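Local structure of interphotoreceptor retinoid-binding protein (Xenopus laevis, 1J7X) at residues A[9-14]-A[247-252]; A[58-63]-A[257-262]. The protein probably binds and carries retinoids across the interphotoreceptor matrix, and is built on a fold related to S41 peptidases and the ClpP/crotonase clan. All coordinates share one frame; numbering follows the deposited sequence.

Interaction 1 of 2, residues A[9-14]-A[247-252]; sequences HQLCDI and FPFGDT
Two phenyl rings of the 247-252 segment meet the helix in different ways. The Phe247 ring takes Ile14 over one face: methyl CG2 stands 4.0 Å from the ring centroid, 19° off the normal, a CH-pi contact displaced toward the rim. The same isoleucine also sends CD1 to within 3.8 Å of Phe247 CD2, so both of its branches lie along the aromatic residue as the two residues pass alongside one another, pointing opposite ways. Phe249 instead presents its edge to the helix. Gln10 CB lies in the ring plane, 3.8 Å from Phe249 CD1, and the backbone N of Leu11 is also in that plane, near CE1, where Leu11 CB adds an apolar touch. Helix 2-18 thus lies against the end of strand 244-248 and the type II turn, Phe249 to Thr252, that leads on to strand 254-265: a beta hairpin with a helix along it, in which Val256 of the second strand touches both rings and Leu254 touches that of Phe249. The polar contact comes from Gln10. Its CG sits anti to the carbonyl carbon and the chain runs extended past CG (chi2 -175°), which carries the amide to Gly250. NE2 donates to Gly250 O at 3.2 Å, nearly straight at 168°, on a carbonyl lone pair and almost in the plane of the Gln10 amide. In return Gly250 N gives OE1 a weak bond of 2.9 Å, so the amide grips both polar backbone atoms of one residue. Within the turn, Thr252 OG1 donates to Phe249 O over 2.6 Å.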
loop_
_atom_site.group_PDB
_atom_site.type_symbol
_atom_site.label_atom_id
_atom_site.label_comp_id
_atom_site.label_asym_id
_atom_site.label_seq_id
_atom_site.Cartn_x
_atom_site.Cartn_y
_atom_site.Cartn_z
ATOM N N HIS A 9 6.421 26.720 15.766
ATOM C CA HIS A 9 7.065 27.395 14.643
ATOM C C HIS A 9 7.605 26.347 13.621
ATOM O O HIS A 9 7.474 26.452 12.449
ATOM C CB HIS A 9 8.253 28.297 15.171
ATOM C CG HIS A 9 8.912 29.121 14.130
ATOM N ND1 HIS A 9 10.259 29.049 13.871
ATOM C CD2 HIS A 9 8.395 29.890 13.159
ATOM C CE1 HIS A 9 10.542 29.794 12.822
ATOM N NE2 HIS A 9 9.430 30.351 12.394
ATOM N N GLN A 10 8.234 25.322 14.137
ATOM C CA GLN A 10 8.811 24.331 13.256
ATOM C C GLN A 10 7.637 23.620 12.523
ATOM O O GLN A 10 7.703 23.371 11.295
ATOM C CB GLN A 10 9.622 23.383 14.091
ATOM C CG GLN A 10 10.925 23.924 14.698
ATOM C CD GLN A 10 11.782 22.852 15.458
ATOM O OE1 GLN A 10 12.221 21.829 14.865
ATOM N NE2 GLN A 10 11.945 23.051 16.764
ATOM N N LEU A 11 6.618 23.283 13.283
ATOM C CA LEU A 11 5.428 22.562 12.694
ATOM C C LEU A 11 4.832 23.277 11.522
ATOM O O LEU A 11 4.693 22.760 10.376
ATOM C CB LEU A 11 4.382 22.287 13.760
ATOM C CG LEU A 11 3.082 21.703 13.249
ATOM C CD1 LEU A 11 3.334 20.352 12.624
ATOM C CD2 LEU A 11 2.055 21.618 14.331
ATOM N N CYS A 12 4.537 24.558 11.723
ATOM C CA CYS A 12 3.967 25.315 10.628
ATOM C C CYS A 12 4.870 25.365 9.419
ATOM O O CYS A 12 4.372 25.308 8.311
ATOM C CB CYS A 12 3.654 26.754 11.119
ATOM S SG CYS A 12 2.226 26.738 12.161
ATOM N N ASP A 13 6.157 25.458 9.633
ATOM C CA ASP A 13 7.077 25.455 8.532
ATOM C C ASP A 13 7.052 24.064 7.821
ATOM O O ASP A 13 6.984 23.971 6.594
ATOM C CB ASP A 13 8.462 25.756 9.061
ATOM C CG ASP A 13 9.487 25.920 7.962
ATOM O OD1 ASP A 13 9.183 26.645 6.980
ATOM O OD2 ASP A 13 10.630 25.348 8.044
ATOM N N ILE A 14 7.135 23.024 8.620
ATOM C CA ILE A 14 7.153 21.698 8.056
ATOM C C ILE A 14 5.901 21.494 7.206
ATOM O O ILE A 14 6.006 21.019 6.108
ATOM C CB ILE A 14 7.156 20.645 9.194
ATOM C CG1 ILE A 14 8.403 20.729 10.107
ATOM C CG2 ILE A 14 6.964 19.287 8.592
ATOM C CD1 ILE A 14 9.614 20.503 9.448
ATOM N N PHE A 247 9.661 14.201 10.474
ATOM C CA PHE A 247 10.442 15.422 10.748
ATOM C C PHE A 247 10.602 15.634 12.235
ATOM O O PHE A 247 9.649 15.786 12.945
ATOM C CB PHE A 247 9.755 16.629 10.106
ATOM C CG PHE A 247 9.560 16.514 8.615
ATOM C CD1 PHE A 247 8.470 15.853 8.063
ATOM C CD2 PHE A 247 10.419 17.181 7.731
ATOM C CE1 PHE A 247 8.335 15.703 6.728
ATOM C CE2 PHE A 247 10.183 17.141 6.332
ATOM C CZ PHE A 247 9.154 16.387 5.843
ATOM N N PRO A 248 11.822 15.604 12.737
ATOM C CA PRO A 248 12.055 15.727 14.150
ATOM C C PRO A 248 11.937 17.161 14.508
ATOM O O PRO A 248 12.010 18.015 13.610
ATOM C CB PRO A 248 13.512 15.218 14.297
ATOM C CG PRO A 248 14.112 15.761 13.071
ATOM C CD PRO A 248 13.063 15.418 11.999
ATOM N N PHE A 249 11.563 17.404 15.734
ATOM C CA PHE A 249 11.468 18.779 16.217
ATOM C C PHE A 249 12.758 19.019 16.979
ATOM O O PHE A 249 12.909 18.483 18.109
ATOM C CB PHE A 249 10.285 18.979 17.183
ATOM C CG PHE A 249 8.911 19.024 16.477
ATOM C CD1 PHE A 249 8.596 20.053 15.638
ATOM C CD2 PHE A 249 8.020 18.006 16.620
ATOM C CE1 PHE A 249 7.409 20.058 14.935
ATOM C CE2 PHE A 249 6.805 18.027 15.997
ATOM C CZ PHE A 249 6.525 19.066 15.124
ATOM N N GLY A 250 13.653 19.775 16.374
ATOM C CA GLY A 250 14.906 20.143 17.037
ATOM C C GLY A 250 14.678 20.564 18.474
ATOM O O GLY A 250 13.656 21.244 18.813
ATOM N N ASP A 251 15.585 20.087 19.336
ATOM C CA ASP A 251 15.598 20.370 20.760
ATOM C C ASP A 251 14.510 19.707 21.544
ATOM O O ASP A 251 14.206 20.137 22.665
ATOM C CB ASP A 251 15.562 21.909 20.978
ATOM C CG ASP A 251 16.696 22.649 20.204
ATOM O OD1 ASP A 251 16.558 22.908 18.968
ATOM O OD2 ASP A 251 17.767 22.986 20.777
ATOM N N THR A 252 13.917 18.646 20.990
ATOM C CA THR A 252 12.834 17.999 21.715
ATOM C C THR A 252 12.891 16.530 21.503
ATOM O O THR A 252 13.627 16.074 20.680
ATOM C CB THR A 252 11.477 18.432 21.183
ATOM O OG1 THR A 252 11.203 17.712 19.967
ATOM C CG2 THR A 252 11.459 19.972 20.864
#

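Interaction 2 of 2, residues A[58-63]-A[257-262]; sequences TEDPRL and TVPIIN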
loop_
_atom_site.group_PDB
_atom_site.type_symbol
_atom_site.label_atom_id
_atom_site.label_comp_id
_atom_site.label_asym_id
_atom_site.label_seq_id
_atom_site.Cartn_x
_atom_site.Cartn_y
_atom_site.Cartn_z
ATOM N N THR A 58 -7.998 18.602 9.832
ATOM C CA THR A 58 -7.634 17.879 8.577
ATOM C C THR A 58 -8.283 16.548 8.375
ATOM O O THR A 58 -8.387 16.070 7.267
ATOM C CB THR A 58 -6.096 17.588 8.493
ATOM O OG1 THR A 58 -5.741 16.666 9.543
ATOM C CG2 THR A 58 -5.289 18.907 8.752
ATOM N N GLU A 59 -8.670 15.858 9.426
ATOM C CA GLU A 59 -9.264 14.548 9.266
ATOM C C GLU A 59 -8.357 13.657 8.514
ATOM O O GLU A 59 -8.795 12.892 7.646
ATOM C CB GLU A 59 -10.652 14.591 8.641
ATOM C CG GLU A 59 -11.666 15.347 9.547
ATOM C CD GLU A 59 -13.116 15.201 8.969
ATOM O OE1 GLU A 59 -13.273 15.130 7.758
ATOM O OE2 GLU A 59 -14.064 15.106 9.721
ATOM N N ASP A 60 -7.075 13.797 8.776
ATOM C CA ASP A 60 -6.019 13.048 8.130
ATOM C C ASP A 60 -5.187 12.411 9.162
ATOM O O ASP A 60 -4.132 12.947 9.570
ATOM C CB ASP A 60 -5.206 14.010 7.245
ATOM C CG ASP A 60 -4.172 13.341 6.418
ATOM O OD1 ASP A 60 -3.911 12.136 6.541
ATOM O OD2 ASP A 60 -3.492 14.004 5.545
ATOM N N PRO A 61 -5.493 11.141 9.480
ATOM C CA PRO A 61 -4.732 10.371 10.459
ATOM C C PRO A 61 -3.212 10.136 10.187
ATOM O O PRO A 61 -2.488 9.747 11.100
ATOM C CB PRO A 61 -5.471 8.972 10.503
ATOM C CG PRO A 61 -6.772 9.202 9.927
ATOM C CD PRO A 61 -6.614 10.380 8.904
ATOM N N ARG A 62 -2.774 10.406 8.969
ATOM C CA ARG A 62 -1.388 10.206 8.589
ATOM C C ARG A 62 -0.464 11.276 9.214
ATOM O O ARG A 62 0.695 11.034 9.450
ATOM C CB ARG A 62 -1.263 10.219 7.066
ATOM C CG ARG A 62 -2.071 9.187 6.294
ATOM C CD ARG A 62 -2.004 9.397 4.831
ATOM N NE ARG A 62 -2.527 10.724 4.482
ATOM C CZ ARG A 62 -2.327 11.304 3.345
ATOM N NH1 ARG A 62 -1.796 10.633 2.331
ATOM N NH2 ARG A 62 -2.716 12.546 3.199
ATOM N N LEU A 63 -1.020 12.473 9.470
ATOM C CA LEU A 63 -0.326 13.592 10.020
ATOM C C LEU A 63 -0.450 13.443 11.490
ATOM O O LEU A 63 -1.529 13.647 12.076
ATOM C CB LEU A 63 -1.000 14.891 9.539
ATOM C CG LEU A 63 -0.567 16.178 10.127
ATOM C CD1 LEU A 63 0.924 16.312 9.811
ATOM C CD2 LEU A 63 -1.392 17.378 9.591
ATOM N N THR A 257 5.144 13.082 11.762
ATOM C CA THR A 257 5.049 12.351 10.533
ATOM C C THR A 257 4.063 13.002 9.699
ATOM O O THR A 257 2.938 13.318 10.158
ATOM C CB THR A 257 4.534 10.867 10.748
ATOM O OG1 THR A 257 5.395 10.197 11.626
ATOM C CG2 THR A 257 4.541 10.095 9.422
ATOM N N VAL A 258 4.526 13.350 8.525
ATOM C CA VAL A 258 3.732 14.095 7.569
ATOM C C VAL A 258 3.533 13.419 6.237
ATOM O O VAL A 258 4.501 13.004 5.586
ATOM C CB VAL A 258 4.388 15.499 7.319
ATOM C CG1 VAL A 258 3.563 16.274 6.357
ATOM C CG2 VAL A 258 4.552 16.224 8.617
ATOM N N PRO A 259 2.277 13.241 5.804
ATOM C CA PRO A 259 2.091 12.644 4.501
ATOM C C PRO A 259 2.506 13.602 3.432
ATOM O O PRO A 259 2.041 14.685 3.470
ATOM C CB PRO A 259 0.594 12.356 4.456
ATOM C CG PRO A 259 0.013 13.436 5.379
ATOM C CD PRO A 259 0.989 13.490 6.475
ATOM N N ILE A 260 3.478 13.241 2.606
ATOM C CA ILE A 260 3.942 14.113 1.536
ATOM C C ILE A 260 3.325 13.720 0.222
ATOM O O ILE A 260 3.416 14.422 -0.757
ATOM C CB ILE A 260 5.452 14.054 1.409
ATOM C CG1 ILE A 260 5.868 12.606 0.955
ATOM C CG2 ILE A 260 6.180 14.401 2.721
ATOM C CD1 ILE A 260 7.344 12.483 0.614
ATOM N N ILE A 261 2.611 12.594 0.177
ATOM C CA ILE A 261 2.016 12.182 -1.037
ATOM C C ILE A 261 0.579 11.885 -0.873
ATOM O O ILE A 261 0.182 11.221 0.140
ATOM C CB ILE A 261 2.746 10.846 -1.448
ATOM C CG1 ILE A 261 4.098 11.136 -2.054
ATOM C CG2 ILE A 261 1.908 10.066 -2.411
ATOM C CD1 ILE A 261 5.014 9.963 -2.181
ATOM N N ASN A 262 -0.231 12.212 -1.843
ATOM C CA ASN A 262 -1.632 11.854 -1.835
ATOM C C ASN A 262 -1.797 10.816 -2.913
ATOM O O ASN A 262 -1.116 10.901 -3.984
ATOM C CB ASN A 262 -2.570 13.087 -2.085
ATOM C CG ASN A 262 -3.083 13.675 -0.767
ATOM O OD1 ASN A 262 -3.090 12.945 0.283
ATOM N ND2 ASN A 262 -3.308 14.958 -0.728
#
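A proline caps a charged group here: the CB-CG edge of Pro259 rests on one face of the Arg62 guanidinium, with CB 3.3 Å from CZ and over the centre, while polar partners gather round the rim. Asp60 supplies a side-on salt bridge. Its OD1 takes Arg62 NE with the syn lone pair, 2.9 Å away and almost straight at 174°, and its OD2 is met by NH2 from above the carboxylate plane. OD1 also accepts the backbone N of Arg62, an Asx turn within the type I beta turn from Asp60 to Leu63, so a single oxygen orients both the loop and the side chain it grips. OD2 is hydrogen-bonded to Tyr19 OH as well, and this crowd of donors would probably keep the buried carboxylate ionised. A bend at chi3 (-60°) turns the guanidinium toward Asn262, whose OD1 accepts from NH2 at 3.0 Å with the two flat groups 7° from coplanar; NH1 adds weak bonds to the same oxygen and to Ile261 O. An alanine at Arg62 would probably leave the Asp60 carboxylate with less to balance its charge and cost Asn262 OD1 its link to the loop. Beyond the charges, Leu63 CD1 packs on Val258 CG2 at 3.8 Å, and Leu63 CA makes a C-H...O contact of 3.3 Å to Thr257 O. The loop joins helix 43-58 to strand 64-67, which pairs antiparallel with strand 254-265, and from helix 2-18 Leu15 reaches Leu63 while Ile14 reaches Val258.

Both contacts reach the same antiparallel sheet, through neighbouring strands 244-248 and 254-265, and their centres lie 16 Å apart. Interaction 1 is the more peripheral, about 27 Å from the centre of the chain and partly buried; interaction 2 is buried, about 15 Å from that centre. The chemistry differs as well: aromatic packing and an uncharged amide near the surface, an ion pair with a proline over its cation deeper in. They meet at Val258, whose CG2 touches Ile14 CG2 at 3.9 Å and Phe247 CD1 at 4.0 Å. Helix 2-18 thus packs against one strand in interaction 1 and also reaches the next, where the 58-63 loop is docked.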